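Local coordinates for minor fimbrium subunit Mfa5 (Porphyromonas gingivalis ATCC 33277, PDB 6TO1), which serves as an accessory subunit of the minor fimbriae, surface pili that mediate biofilm formation and adhesion to host cells and to other oral bacteria, at residues A[127-133]-A[229-235]; A[153-158]-A[194-199]; A[161-165]-A[188-194]; A[359-363]-A[393-397]. Numbering follows the deposited sequence.

The four contacts lie on one α/β domain of the von Willebrand factor A type. From the N terminus, strand 126-133 opens the loop that interaction 1 closes at 229-235. Inside it, helix 143-160 opens the loop closed by interaction 2 on helix 191-199, and the turn after the first helix opens the loop of interaction 3, nested inside interaction 2 and sharing Leu194 with it. Interaction 4 follows in series, closing the loop from strand 357-362 to the end of helix 390-395. Its strand neighbours 227-234 in the same sheet, and Phe156 of interaction 2 touches Ile361 and Phe397 of interaction 4.

Interaction 1: residues A[127-133]-A[229-235]; sequences DVVMVID and HIILMSD
Segments 127-133 and 229-234 run as adjacent parallel strands, 4.7 Å apart at closest approach with directions 17° apart; Asp235 turns off in a loop (phi/psi -82/-5). The register runs from Val128-His229 to Ile132-Met233, CA atoms 4.7 to 4.9 Å apart. Six backbone hydrogen bonds form the ladder: N of His229, Ile231 and Met233 to O of Asp127, Val129 and Val131 respectively (2.9 Å each), and N of Val129, Val131 and Asp133 to O of His229, Ile231 and Met233 (2.8, 2.8 and 2.9 Å). The Asp127 carboxylate is met by Ser223 and Arg171, and His229 ND1 pairs with His359 NE2. At the C-terminal end of the strands Asp133 (chi1 t) accepts at OD2 from Ser234 OG (2.7 Å), which also bonds Gly236 N, weakly from Asp235 N (3.4 Å), and from a water (2.7 Å) that also donates to Asp235 OD1 (2.6 Å). Asp133 OD1 is taken by Ser135, Asp235 OD1 also by Leu237 N, and Asp235 OD2 by Ser137 and Arg145. Asp133, Ser135 and Ser137 form the DxSxS signature of a MIDAS; Ser135, Ser137 and Thr207 bind the magnesium ion, with the Asp235 side chain about 4 Å from it. Strand 170-177 hydrogen-bonds to the other edge of 127-133, and strand 357-362 to that of 229-234. Val128, Met130, Ile231 and Met233 face helix 143-160, while Val129, Val131 and Leu232 face helix 209-220.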
loop_
_atom_site.group_PDB
_atom_site.type_symbol
_atom_site.label_atom_id
_atom_site.label_comp_id
_atom_site.label_asym_id
_atom_site.label_seq_id
_atom_site.Cartn_x
_atom_site.Cartn_y
_atom_site.Cartn_z
ATOM N N ASP A 127 -6.146 -4.626 17.954
ATOM C CA ASP A 127 -6.359 -5.469 19.115
ATOM C C ASP A 127 -7.782 -5.247 19.609
ATOM O O ASP A 127 -8.273 -4.114 19.611
ATOM C CB ASP A 127 -5.363 -5.156 20.241
ATOM C CG ASP A 127 -4.010 -5.811 20.029
ATOM O OD1 ASP A 127 -3.932 -6.833 19.314
ATOM O OD2 ASP A 127 -3.019 -5.292 20.595
ATOM N N VAL A 128 -8.429 -6.335 20.018
ATOM C CA VAL A 128 -9.833 -6.348 20.430
ATOM C C VAL A 128 -9.922 -7.025 21.782
ATOM O O VAL A 128 -9.320 -8.087 21.982
ATOM C CB VAL A 128 -10.715 -7.108 19.418
ATOM C CG1 VAL A 128 -12.164 -7.146 19.871
ATOM C CG2 VAL A 128 -10.551 -6.516 18.028
ATOM N N VAL A 129 -10.671 -6.428 22.704
ATOM C CA VAL A 129 -11.020 -7.091 23.951
ATOM C C VAL A 129 -12.523 -7.284 23.965
ATOM O O VAL A 129 -13.283 -6.306 23.948
ATOM C CB VAL A 129 -10.597 -6.312 25.211
ATOM C CG1 VAL A 129 -10.927 -7.192 26.444
ATOM C CG2 VAL A 129 -9.141 -5.938 25.172
ATOM N N MET A 130 -12.955 -8.538 23.998
ATOM C CA MET A 130 -14.362 -8.867 24.124
ATOM C C MET A 130 -14.688 -9.010 25.602
ATOM O O MET A 130 -13.933 -9.643 26.350
ATOM C CB MET A 130 -14.679 -10.163 23.386
ATOM C CG MET A 130 -14.508 -10.072 21.884
ATOM S SD MET A 130 -14.802 -11.673 21.107
ATOM C CE MET A 130 -16.569 -11.884 21.322
ATOM N N VAL A 131 -15.816 -8.424 26.008
ATOM C CA VAL A 131 -16.264 -8.390 27.419
ATOM C C VAL A 131 -17.701 -8.898 27.460
ATOM O O VAL A 131 -18.615 -8.232 26.934
ATOM C CB VAL A 131 -16.178 -6.962 27.997
ATOM C CG1 VAL A 131 -16.526 -6.933 29.468
ATOM C CG2 VAL A 131 -14.797 -6.383 27.724
ATOM N N ILE A 132 -17.925 -10.040 28.120
ATOM C CA ILE A 132 -19.225 -10.707 28.084
ATOM C C ILE A 132 -19.826 -10.779 29.487
ATOM O O ILE A 132 -19.212 -11.315 30.413
ATOM C CB ILE A 132 -19.145 -12.111 27.447
ATOM C CG1 ILE A 132 -18.389 -12.042 26.111
ATOM C CG2 ILE A 132 -20.557 -12.695 27.232
ATOM C CD1 ILE A 132 -18.363 -13.350 25.322
ATOM N N ASP A 133 -21.050 -10.253 29.607
ATOM C CA ASP A 133 -21.924 -10.330 30.781
ATOM C C ASP A 133 -22.411 -11.763 30.966
ATOM O O ASP A 133 -23.126 -12.277 30.106
ATOM C CB ASP A 133 -23.061 -9.363 30.475
ATOM C CG ASP A 133 -24.084 -9.212 31.570
ATOM O OD1 ASP A 133 -24.141 -9.997 32.541
ATOM O OD2 ASP A 133 -24.881 -8.265 31.413
ATOM N N HIS A 229 -10.118 -1.891 20.060
ATOM C CA HIS A 229 -11.558 -2.015 20.230
ATOM C C HIS A 229 -11.907 -2.796 21.490
ATOM O O HIS A 229 -11.271 -3.801 21.803
ATOM C CB HIS A 229 -12.219 -2.759 19.054
ATOM C CG HIS A 229 -12.004 -2.128 17.719
ATOM N ND1 HIS A 229 -12.948 -1.319 17.120
ATOM C CD2 HIS A 229 -10.963 -2.192 16.860
ATOM C CE1 HIS A 229 -12.508 -0.934 15.934
ATOM N NE2 HIS A 229 -11.297 -1.439 15.761
ATOM N N ILE A 230 -12.933 -2.334 22.196
ATOM C CA ILE A 230 -13.591 -3.095 23.254
ATOM C C ILE A 230 -15.010 -3.374 22.799
ATOM O O ILE A 230 -15.723 -2.452 22.389
ATOM C CB ILE A 230 -13.585 -2.346 24.596
ATOM C CG1 ILE A 230 -12.142 -2.142 25.041
ATOM C CG2 ILE A 230 -14.441 -3.071 25.628
ATOM C CD1 ILE A 230 -11.997 -1.196 26.258
ATOM N N ILE A 231 -15.413 -4.643 22.859
ATOM C CA ILE A 231 -16.772 -5.054 22.522
ATOM C C ILE A 231 -17.455 -5.549 23.794
ATOM O O ILE A 231 -17.070 -6.584 24.341
ATOM C CB ILE A 231 -16.788 -6.159 21.446
ATOM C CG1 ILE A 231 -16.110 -5.695 20.165
ATOM C CG2 ILE A 231 -18.232 -6.656 21.189
ATOM C CD1 ILE A 231 -15.700 -6.891 19.230
ATOM N N LEU A 232 -18.515 -4.862 24.222
ATOM C CA LEU A 232 -19.262 -5.241 25.412
ATOM C C LEU A 232 -20.573 -5.882 25.005
ATOM O O LEU A 232 -21.369 -5.280 24.285
ATOM C CB LEU A 232 -19.533 -4.019 26.302
ATOM C CG LEU A 232 -20.389 -4.208 27.531
ATOM C CD1 LEU A 232 -19.736 -5.124 28.555
ATOM C CD2 LEU A 232 -20.693 -2.809 28.124
ATOM N N MET A 233 -20.807 -7.090 25.493
ATOM C CA MET A 233 -21.992 -7.879 25.196
ATOM C C MET A 233 -22.748 -8.048 26.505
ATOM O O MET A 233 -22.304 -8.785 27.395
ATOM C CB MET A 233 -21.590 -9.232 24.598
ATOM C CG MET A 233 -20.955 -9.077 23.224
ATOM S SD MET A 233 -19.776 -10.358 22.742
ATOM C CE MET A 233 -20.826 -11.804 22.836
ATOM N N SER A 234 -23.872 -7.360 26.645
ATOM C CA SER A 234 -24.533 -7.305 27.939
ATOM C C SER A 234 -26.024 -7.110 27.730
ATOM O O SER A 234 -26.452 -6.588 26.703
ATOM C CB SER A 234 -23.942 -6.168 28.790
ATOM O OG SER A 234 -24.706 -6.001 29.977
ATOM N N ASP A 235 -26.826 -7.502 28.727
ATOM C CA ASP A 235 -28.222 -7.096 28.591
ATOM C C ASP A 235 -28.451 -5.664 29.056
ATOM O O ASP A 235 -29.561 -5.153 28.890
ATOM C CB ASP A 235 -29.187 -8.048 29.300
ATOM C CG ASP A 235 -29.003 -8.109 30.796
ATOM O OD1 ASP A 235 -28.617 -7.089 31.442
ATOM O OD2 ASP A 235 -29.265 -9.215 31.338
HETATM O O HOH W 1 -26.893 -7.969 33.201
#

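Interaction 2: residues A[153-158]-A[194-199]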
loop_
_atom_site.group_PDB
_atom_site.type_symbol
_atom_site.label_atom_id
_atom_site.label_comp_id
_atom_site.label_asym_id
_atom_site.label_seq_id
_atom_site.Cartn_x
_atom_site.Cartn_y
_atom_site.Cartn_z
ATOM N N GLY A 153 -20.750 -14.698 20.215
ATOM C CA GLY A 153 -19.366 -14.424 20.540
ATOM C C GLY A 153 -18.422 -15.328 19.774
ATOM O O GLY A 153 -17.379 -14.893 19.294
ATOM N N GLN A 154 -18.782 -16.596 19.631
ATOM C CA GLN A 154 -17.954 -17.488 18.827
ATOM C C GLN A 154 -17.937 -17.051 17.374
ATOM O O GLN A 154 -16.884 -17.059 16.727
ATOM C CB GLN A 154 -18.460 -18.910 18.959
ATOM C CG GLN A 154 -18.242 -19.462 20.334
ATOM C CD GLN A 154 -18.793 -20.851 20.443
ATOM O OE1 GLN A 154 -18.082 -21.827 20.207
ATOM N NE2 GLN A 154 -20.068 -20.956 20.795
ATOM N N ARG A 155 -19.091 -16.656 16.844
ATOM C CA ARG A 155 -19.145 -16.182 15.473
ATOM C C ARG A 155 -18.255 -14.965 15.273
ATOM O O ARG A 155 -17.585 -14.856 14.240
ATOM C CB ARG A 155 -20.588 -15.885 15.080
ATOM C CG ARG A 155 -20.706 -15.489 13.612
ATOM C CD ARG A 155 -22.097 -14.954 13.259
ATOM N NE ARG A 155 -22.062 -14.169 12.023
ATOM C CZ ARG A 155 -22.449 -14.621 10.832
ATOM N NH1 ARG A 155 -22.904 -15.861 10.704
ATOM N NH2 ARG A 155 -22.376 -13.832 9.767
ATOM N N PHE A 156 -18.246 -14.039 16.243
ATOM C CA PHE A 156 -17.400 -12.855 16.140
ATOM C C PHE A 156 -15.920 -13.237 16.138
ATOM O O PHE A 156 -15.124 -12.699 15.359
ATOM C CB PHE A 156 -17.675 -11.887 17.309
ATOM C CG PHE A 156 -19.089 -11.377 17.384
ATOM C CD1 PHE A 156 -19.892 -11.323 16.256
ATOM C CD2 PHE A 156 -19.606 -10.930 18.586
ATOM C CE1 PHE A 156 -21.187 -10.842 16.339
ATOM C CE2 PHE A 156 -20.905 -10.446 18.672
ATOM C CZ PHE A 156 -21.701 -10.414 17.554
ATOM N N VAL A 157 -15.523 -14.135 17.046
ATOM C CA VAL A 157 -14.130 -14.577 17.084
ATOM C C VAL A 157 -13.713 -15.121 15.724
ATOM O O VAL A 157 -12.677 -14.739 15.172
ATOM C CB VAL A 157 -13.926 -15.621 18.195
ATOM C CG1 VAL A 157 -12.606 -16.329 18.020
ATOM C CG2 VAL A 157 -14.023 -14.938 19.576
ATOM N N LYS A 158 -14.516 -16.013 15.167
ATOM C CA LYS A 158 -14.160 -16.642 13.900
ATOM C C LYS A 158 -14.163 -15.661 12.742
ATOM O O LYS A 158 -13.360 -15.801 11.820
ATOM C CB LYS A 158 -15.126 -17.784 13.623
ATOM C CG LYS A 158 -15.024 -18.902 14.642
ATOM C CD LYS A 158 -16.104 -19.943 14.400
ATOM C CE LYS A 158 -16.097 -21.028 15.458
ATOM N NZ LYS A 158 -17.328 -21.871 15.366
ATOM N N LEU A 194 -10.255 -19.437 22.466
ATOM C CA LEU A 194 -11.228 -18.396 22.769
ATOM C C LEU A 194 -12.646 -18.952 22.762
ATOM O O LEU A 194 -13.443 -18.669 23.665
ATOM C CB LEU A 194 -11.084 -17.263 21.747
ATOM C CG LEU A 194 -9.843 -16.361 21.848
ATOM C CD1 LEU A 194 -9.720 -15.558 20.549
ATOM C CD2 LEU A 194 -9.905 -15.461 23.068
ATOM N N CYS A 195 -12.975 -19.783 21.770
ATOM C CA CYS A 195 -14.345 -20.264 21.663
ATOM C C CYS A 195 -14.678 -21.223 22.787
ATOM O O CYS A 195 -15.819 -21.256 23.254
ATOM C CB CYS A 195 -14.575 -20.912 20.300
ATOM S SG CYS A 195 -14.651 -19.702 18.938
ATOM N N GLN A 196 -13.692 -21.984 23.254
ATOM C CA GLN A 196 -13.905 -22.872 24.385
ATOM C C GLN A 196 -14.225 -22.077 25.644
ATOM O O GLN A 196 -15.114 -22.453 26.415
ATOM C CB GLN A 196 -12.666 -23.752 24.561
ATOM C CG GLN A 196 -12.873 -24.943 25.452
ATOM C CD GLN A 196 -12.887 -24.547 26.910
ATOM O OE1 GLN A 196 -11.985 -23.851 27.377
ATOM N NE2 GLN A 196 -13.922 -24.970 27.635
ATOM N N LYS A 197 -13.536 -20.955 25.856
ATOM C CA LYS A 197 -13.833 -20.143 27.029
ATOM C C LYS A 197 -15.223 -19.525 26.940
ATOM O O LYS A 197 -15.925 -19.411 27.951
ATOM C CB LYS A 197 -12.771 -19.063 27.194
ATOM C CG LYS A 197 -11.383 -19.595 27.478
ATOM C CD LYS A 197 -11.338 -20.282 28.819
ATOM C CE LYS A 197 -9.915 -20.708 29.173
ATOM N NZ LYS A 197 -9.895 -21.439 30.468
ATOM N N ILE A 198 -15.637 -19.117 25.734
ATOM C CA ILE A 198 -16.969 -18.548 25.557
ATOM C C ILE A 198 -18.034 -19.598 25.825
ATOM O O ILE A 198 -19.063 -19.316 26.457
ATOM C CB ILE A 198 -17.098 -17.947 24.146
ATOM C CG1 ILE A 198 -16.114 -16.789 23.968
ATOM C CG2 ILE A 198 -18.527 -17.547 23.876
ATOM C CD1 ILE A 198 -16.076 -16.248 22.568
ATOM N N ARG A 199 -17.809 -20.836 25.363
ATOM C CA ARG A 199 -18.780 -21.901 25.604
ATOM C C ARG A 199 -18.902 -22.244 27.078
ATOM O O ARG A 199 -19.927 -22.802 27.485
ATOM C CB ARG A 199 -18.407 -23.169 24.814
ATOM C CG ARG A 199 -18.705 -23.035 23.344
ATOM C CD ARG A 199 -18.661 -24.393 22.633
ATOM N NE ARG A 199 -17.385 -25.035 22.870
ATOM C CZ ARG A 199 -16.323 -24.889 22.090
ATOM N NH1 ARG A 199 -16.390 -24.132 21.008
ATOM N NH2 ARG A 199 -15.195 -25.515 22.391
#
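This is an antiparallel helix-helix packing on one face of the central sheet, between 153-158 of helix 143-160 and 194-199 of helix 191-199. The segment axes come within 9.5 Å and run at 169° to each other; Gln154 and Cys195 have the nearest CA atoms, 5.4 Å apart. The centre of the interface is apolar. Val157 points toward the partner helix and meets three residues: its CG1 lies 3.9 Å from Leu194 CD1 and 4.0 Å from Cys195 SG, and its CG2 3.9 Å from Ile198 CD1. Ile198 extends in an mt rotamer to the backbone at Gly153, where its CD1 stands 3.8 Å from Gly153 C; an ideal CB on Gly153 would lie only 3.5 Å from Ile198 CD1, so the absence of a side chain probably eases the close approach. In the layered α/β fold of von Willebrand A domains, helices flank the sheet on both sides, and here Leu194 and Ile198 also reach down onto strand 170-177. The solvent side is polar. Gln154 stretches across, its OE1 3.6 Å from Cys195 CB and accepting a hydrogen bond from Arg199 NH1 at 3.0 Å, while its NE2 turns back to Ile150 O within its own helix. Beside it the aliphatic part of Lys158 lies over the sulphur, with Lys158 CE 4.0 Å from Cys195 SG.

Interaction 3: residues A[161-165]-A[188-194]; sequences LPKGM and TKDTAFL
No hydrogen bond joins 161-165 to 188-194 despite close backbones: Met165 N lies 3.5 Å from Lys189 O, but the angle is poor, and Gly164 C is 3.4 Å from that oxygen. The CA atoms of Met165 and Lys189 are 4.7 Å apart. Leu161 to Gly164 form a type I turn (Gly164 N to Leu161 O, 3.0 Å) after helix 143-160; Gly164 has positive phi (56/-132), and Met165 lies in 3-10 conformation (phi/psi -69/-8). In 188-194, Thr188 OG1 accepts from Asp190 N (3.0 Å) in an ST turn, and Asp190 (chi1 t) is the N-cap of helix 191-199, its OD1 accepting from Phe193 N at 3.1 Å. The end of one helix of this von Willebrand A domain thus packs on the start of the next. Leu161, rotamer mt, fills the gap: CB is 3.4 Å from Thr191 CG2, CD1 3.8 Å from Lys189 O and 3.9 Å from Leu194 CD1. Met165 CG rests 4.0 Å from Asp190 CA, while Lys189 NZ bonds the carbonyls of Thr167 and Val170.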
loop_
_atom_site.group_PDB
_atom_site.type_symbol
_atom_site.label_atom_id
_atom_site.label_comp_id
_atom_site.label_asym_id
_atom_site.label_seq_id
_atom_site.Cartn_x
_atom_site.Cartn_y
_atom_site.Cartn_z
ATOM N N LEU A 161 -10.909 -13.589 13.218
ATOM C CA LEU A 161 -9.704 -14.400 13.084
ATOM C C LEU A 161 -9.949 -15.495 12.050
ATOM O O LEU A 161 -9.907 -16.689 12.363
ATOM C CB LEU A 161 -9.311 -14.992 14.428
ATOM C CG LEU A 161 -8.794 -14.027 15.491
ATOM C CD1 LEU A 161 -8.726 -14.723 16.859
ATOM C CD2 LEU A 161 -7.447 -13.460 15.098
ATOM N N PRO A 162 -10.229 -15.115 10.806
ATOM C CA PRO A 162 -10.653 -16.114 9.805
ATOM C C PRO A 162 -9.571 -17.133 9.426
ATOM O O PRO A 162 -9.912 -18.209 8.916
ATOM C CB PRO A 162 -11.044 -15.250 8.597
ATOM C CG PRO A 162 -10.240 -14.004 8.754
ATOM C CD PRO A 162 -10.191 -13.747 10.257
ATOM N N LYS A 163 -8.295 -16.819 9.617
ATOM C CA LYS A 163 -7.202 -17.753 9.381
ATOM C C LYS A 163 -6.624 -18.277 10.686
ATOM O O LYS A 163 -5.493 -18.782 10.715
ATOM C CB LYS A 163 -6.117 -17.083 8.539
ATOM C CG LYS A 163 -6.598 -16.613 7.175
ATOM C CD LYS A 163 -5.450 -16.009 6.379
ATOM C CE LYS A 163 -5.839 -15.751 4.930
ATOM N NZ LYS A 163 -4.666 -15.297 4.119
ATOM N N GLY A 164 -7.377 -18.156 11.775
ATOM C CA GLY A 164 -6.871 -18.587 13.064
ATOM C C GLY A 164 -5.566 -17.929 13.424
ATOM O O GLY A 164 -5.387 -16.710 13.308
ATOM N N MET A 165 -4.619 -18.743 13.865
ATOM C CA MET A 165 -3.340 -18.234 14.325
ATOM C C MET A 165 -2.498 -17.675 13.196
ATOM O O MET A 165 -1.488 -17.024 13.456
ATOM C CB MET A 165 -2.592 -19.353 15.047
ATOM C CG MET A 165 -3.360 -19.832 16.271
ATOM S SD MET A 165 -2.999 -21.507 16.848
ATOM C CE MET A 165 -1.885 -21.264 18.152
ATOM N N THR A 188 -4.734 -13.077 21.897
ATOM C CA THR A 188 -4.360 -14.312 21.217
ATOM C C THR A 188 -5.008 -14.368 19.844
ATOM O O THR A 188 -5.930 -13.608 19.536
ATOM C CB THR A 188 -4.738 -15.541 22.065
ATOM O OG1 THR A 188 -4.297 -16.746 21.441
ATOM C CG2 THR A 188 -6.234 -15.666 22.250
ATOM N N LYS A 189 -4.478 -15.257 19.002
ATOM C CA LYS A 189 -5.107 -15.602 17.728
ATOM C C LYS A 189 -5.673 -17.025 17.747
ATOM O O LYS A 189 -6.174 -17.507 16.721
ATOM C CB LYS A 189 -4.126 -15.449 16.563
ATOM C CG LYS A 189 -3.575 -14.059 16.335
ATOM C CD LYS A 189 -2.404 -14.069 15.341
ATOM C CE LYS A 189 -1.616 -12.787 15.358
ATOM N NZ LYS A 189 -2.292 -11.659 14.651
ATOM N N ASP A 190 -5.665 -17.674 18.908
ATOM C CA ASP A 190 -6.102 -19.060 19.068
ATOM C C ASP A 190 -7.622 -19.129 19.178
ATOM O O ASP A 190 -8.193 -19.121 20.275
ATOM C CB ASP A 190 -5.407 -19.665 20.285
ATOM C CG ASP A 190 -5.668 -21.156 20.452
ATOM O OD1 ASP A 190 -6.610 -21.681 19.835
ATOM O OD2 ASP A 190 -4.948 -21.786 21.249
ATOM N N THR A 191 -8.275 -19.263 18.019
ATOM C CA THR A 191 -9.734 -19.246 17.962
ATOM C C THR A 191 -10.343 -20.397 18.749
ATOM O O THR A 191 -11.376 -20.226 19.400
ATOM C CB THR A 191 -10.219 -19.283 16.517
ATOM O OG1 THR A 191 -9.756 -20.485 15.879
ATOM C CG2 THR A 191 -9.701 -18.091 15.760
ATOM N N ALA A 192 -9.714 -21.578 18.740
ATOM C CA ALA A 192 -10.303 -22.700 19.470
ATOM C C ALA A 192 -10.273 -22.466 20.979
ATOM O O ALA A 192 -11.210 -22.838 21.693
ATOM C CB ALA A 192 -9.566 -24.000 19.136
ATOM N N PHE A 193 -9.186 -21.893 21.483
ATOM C CA PHE A 193 -9.093 -21.541 22.887
ATOM C C PHE A 193 -10.154 -20.505 23.252
ATOM O O PHE A 193 -10.866 -20.652 24.243
ATOM C CB PHE A 193 -7.686 -21.010 23.187
ATOM C CG PHE A 193 -7.450 -20.694 24.629
ATOM C CD1 PHE A 193 -7.128 -21.685 25.534
ATOM C CD2 PHE A 193 -7.591 -19.392 25.090
ATOM C CE1 PHE A 193 -6.942 -21.383 26.866
ATOM C CE2 PHE A 193 -7.411 -19.087 26.411
ATOM C CZ PHE A 193 -7.071 -20.075 27.308
ATOM N N LEU A 194 -10.255 -19.437 22.466
ATOM C CA LEU A 194 -11.228 -18.396 22.769
ATOM C C LEU A 194 -12.646 -18.952 22.762
ATOM O O LEU A 194 -13.443 -18.669 23.665
ATOM C CB LEU A 194 -11.084 -17.263 21.747
ATOM C CG LEU A 194 -9.843 -16.361 21.848
ATOM C CD1 LEU A 194 -9.720 -15.558 20.549
ATOM C CD2 LEU A 194 -9.905 -15.461 23.068
#

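Interaction 4: residues A[359-363]-A[393-397]; sequences HTIGY and LAAAF
Strand 359-362 of the Rossmann-like α/β sheet of a von Willebrand A domain packs through its side chains against 393-397, the last turn of helix 390-395 and its exit. The backbones stay apart, with CA atoms 8.8 Å from Ile361 to Leu393 and 10.0 Å from His359 to Phe397, and no hydrogen bond crosses. The second segment leaves the helix through a weak Ala396 N to Leu393 O bond (3.4 Å), and Phe397 takes positive phi (64/42). With chi1 m (-54°) and chi2 -63°, the Phe397 ring reaches the strand. His359, chi1 -46° and chi2 -103°, offers it a ring face, making a T-shaped pair with centroids 5.3 Å apart and planes at 76°; His359 NE2 bonds His229 on the neighbouring strand. Ile361 (mt) points toward the helix end and touches both partners, with CD1 3.9 Å from Phe397 CE2 and CG2 4.2 Å from Leu393 CD2. Phe156 of helix 143-160 adjoins the same cluster, edge-to-face with Phe397 and against Ile361 and Leu393. Tyr363, just past the strand, swings its ring (chi1 -76°, chi2 -101°) to Leu393, while its hydroxyl hydrogen-bonds Ser152 of that helix. Leu393, also mt, closes the contact by placing its CD2 methyl 3.8 Å from Tyr363 OH.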
loop_
_atom_site.group_PDB
_atom_site.type_symbol
_atom_site.label_atom_id
_atom_site.label_comp_id
_atom_site.label_asym_id
_atom_site.label_seq_id
_atom_site.Cartn_x
_atom_site.Cartn_y
_atom_site.Cartn_z
ATOM N N HIS A 359 -17.730 -0.714 21.329
ATOM C CA HIS A 359 -18.945 -1.265 20.755
ATOM C C HIS A 359 -19.771 -1.921 21.854
ATOM O O HIS A 359 -19.221 -2.624 22.712
ATOM C CB HIS A 359 -18.635 -2.334 19.713
ATOM C CG HIS A 359 -17.565 -1.951 18.750
ATOM N ND1 HIS A 359 -17.846 -1.550 17.460
ATOM C CD2 HIS A 359 -16.219 -1.915 18.877
ATOM C CE1 HIS A 359 -16.712 -1.273 16.841
ATOM N NE2 HIS A 359 -15.711 -1.498 17.673
ATOM N N THR A 360 -21.078 -1.723 21.826
ATOM C CA THR A 360 -21.925 -2.395 22.799
ATOM C C THR A 360 -23.037 -3.113 22.054
ATOM O O THR A 360 -23.551 -2.635 21.046
ATOM C CB THR A 360 -22.531 -1.436 23.839
ATOM O OG1 THR A 360 -23.267 -0.419 23.153
ATOM C CG2 THR A 360 -21.454 -0.799 24.674
ATOM N N ILE A 361 -23.432 -4.256 22.593
ATOM C CA ILE A 361 -24.441 -5.109 21.984
ATOM C C ILE A 361 -25.425 -5.457 23.079
ATOM O O ILE A 361 -25.034 -6.016 24.103
ATOM C CB ILE A 361 -23.820 -6.379 21.374
ATOM C CG1 ILE A 361 -22.730 -5.996 20.380
ATOM C CG2 ILE A 361 -24.887 -7.224 20.742
ATOM C CD1 ILE A 361 -21.963 -7.199 19.861
ATOM N N GLY A 362 -26.702 -5.140 22.872
ATOM C CA GLY A 362 -27.698 -5.289 23.910
ATOM C C GLY A 362 -28.508 -6.555 23.706
ATOM O O GLY A 362 -29.203 -6.701 22.700
ATOM N N TYR A 363 -28.419 -7.466 24.668
ATOM C CA TYR A 363 -29.061 -8.774 24.549
ATOM C C TYR A 363 -30.452 -8.856 25.184
ATOM O O TYR A 363 -31.082 -9.919 25.121
ATOM C CB TYR A 363 -28.126 -9.846 25.136
ATOM C CG TYR A 363 -26.984 -10.149 24.192
ATOM C CD1 TYR A 363 -26.995 -11.281 23.388
ATOM C CD2 TYR A 363 -25.914 -9.263 24.057
ATOM C CE1 TYR A 363 -25.970 -11.541 22.522
ATOM C CE2 TYR A 363 -24.903 -9.506 23.173
ATOM C CZ TYR A 363 -24.920 -10.648 22.416
ATOM O OH TYR A 363 -23.904 -10.874 21.531
ATOM N N LEU A 393 -26.633 -9.378 14.572
ATOM C CA LEU A 393 -25.524 -10.249 14.954
ATOM C C LEU A 393 -24.821 -10.812 13.728
ATOM O O LEU A 393 -23.587 -10.887 13.687
ATOM C CB LEU A 393 -26.035 -11.385 15.838
ATOM C CG LEU A 393 -26.622 -11.012 17.192
ATOM C CD1 LEU A 393 -27.301 -12.170 17.886
ATOM C CD2 LEU A 393 -25.511 -10.427 18.096
ATOM N N ALA A 394 -25.587 -11.202 12.709
ATOM C CA ALA A 394 -24.976 -11.822 11.540
ATOM C C ALA A 394 -24.095 -10.839 10.782
ATOM O O ALA A 394 -23.078 -11.237 10.201
ATOM C CB ALA A 394 -26.064 -12.385 10.624
ATOM N N ALA A 395 -24.456 -9.563 10.779
ATOM C CA ALA A 395 -23.743 -8.565 10.005
ATOM C C ALA A 395 -22.541 -7.962 10.724
ATOM O O ALA A 395 -21.742 -7.277 10.083
ATOM C CB ALA A 395 -24.703 -7.436 9.611
ATOM N N ALA A 396 -22.367 -8.215 12.014
ATOM C CA ALA A 396 -21.428 -7.414 12.786
ATOM C C ALA A 396 -19.975 -7.851 12.610
ATOM O O ALA A 396 -19.664 -9.038 12.494
ATOM C CB ALA A 396 -21.787 -7.487 14.276
ATOM N N PHE A 397 -19.075 -6.859 12.650
ATOM C CA PHE A 397 -17.613 -7.069 12.724
ATOM C C PHE A 397 -17.075 -7.767 11.476
ATOM O O PHE A 397 -16.206 -8.640 11.561
ATOM C CB PHE A 397 -17.210 -7.826 14.000
ATOM C CG PHE A 397 -17.731 -7.165 15.248
ATOM C CD1 PHE A 397 -17.305 -5.892 15.578
ATOM C CD2 PHE A 397 -18.686 -7.771 16.027
ATOM C CE1 PHE A 397 -17.811 -5.248 16.666
ATOM C CE2 PHE A 397 -19.200 -7.121 17.133
ATOM C CZ PHE A 397 -18.770 -5.864 17.439
#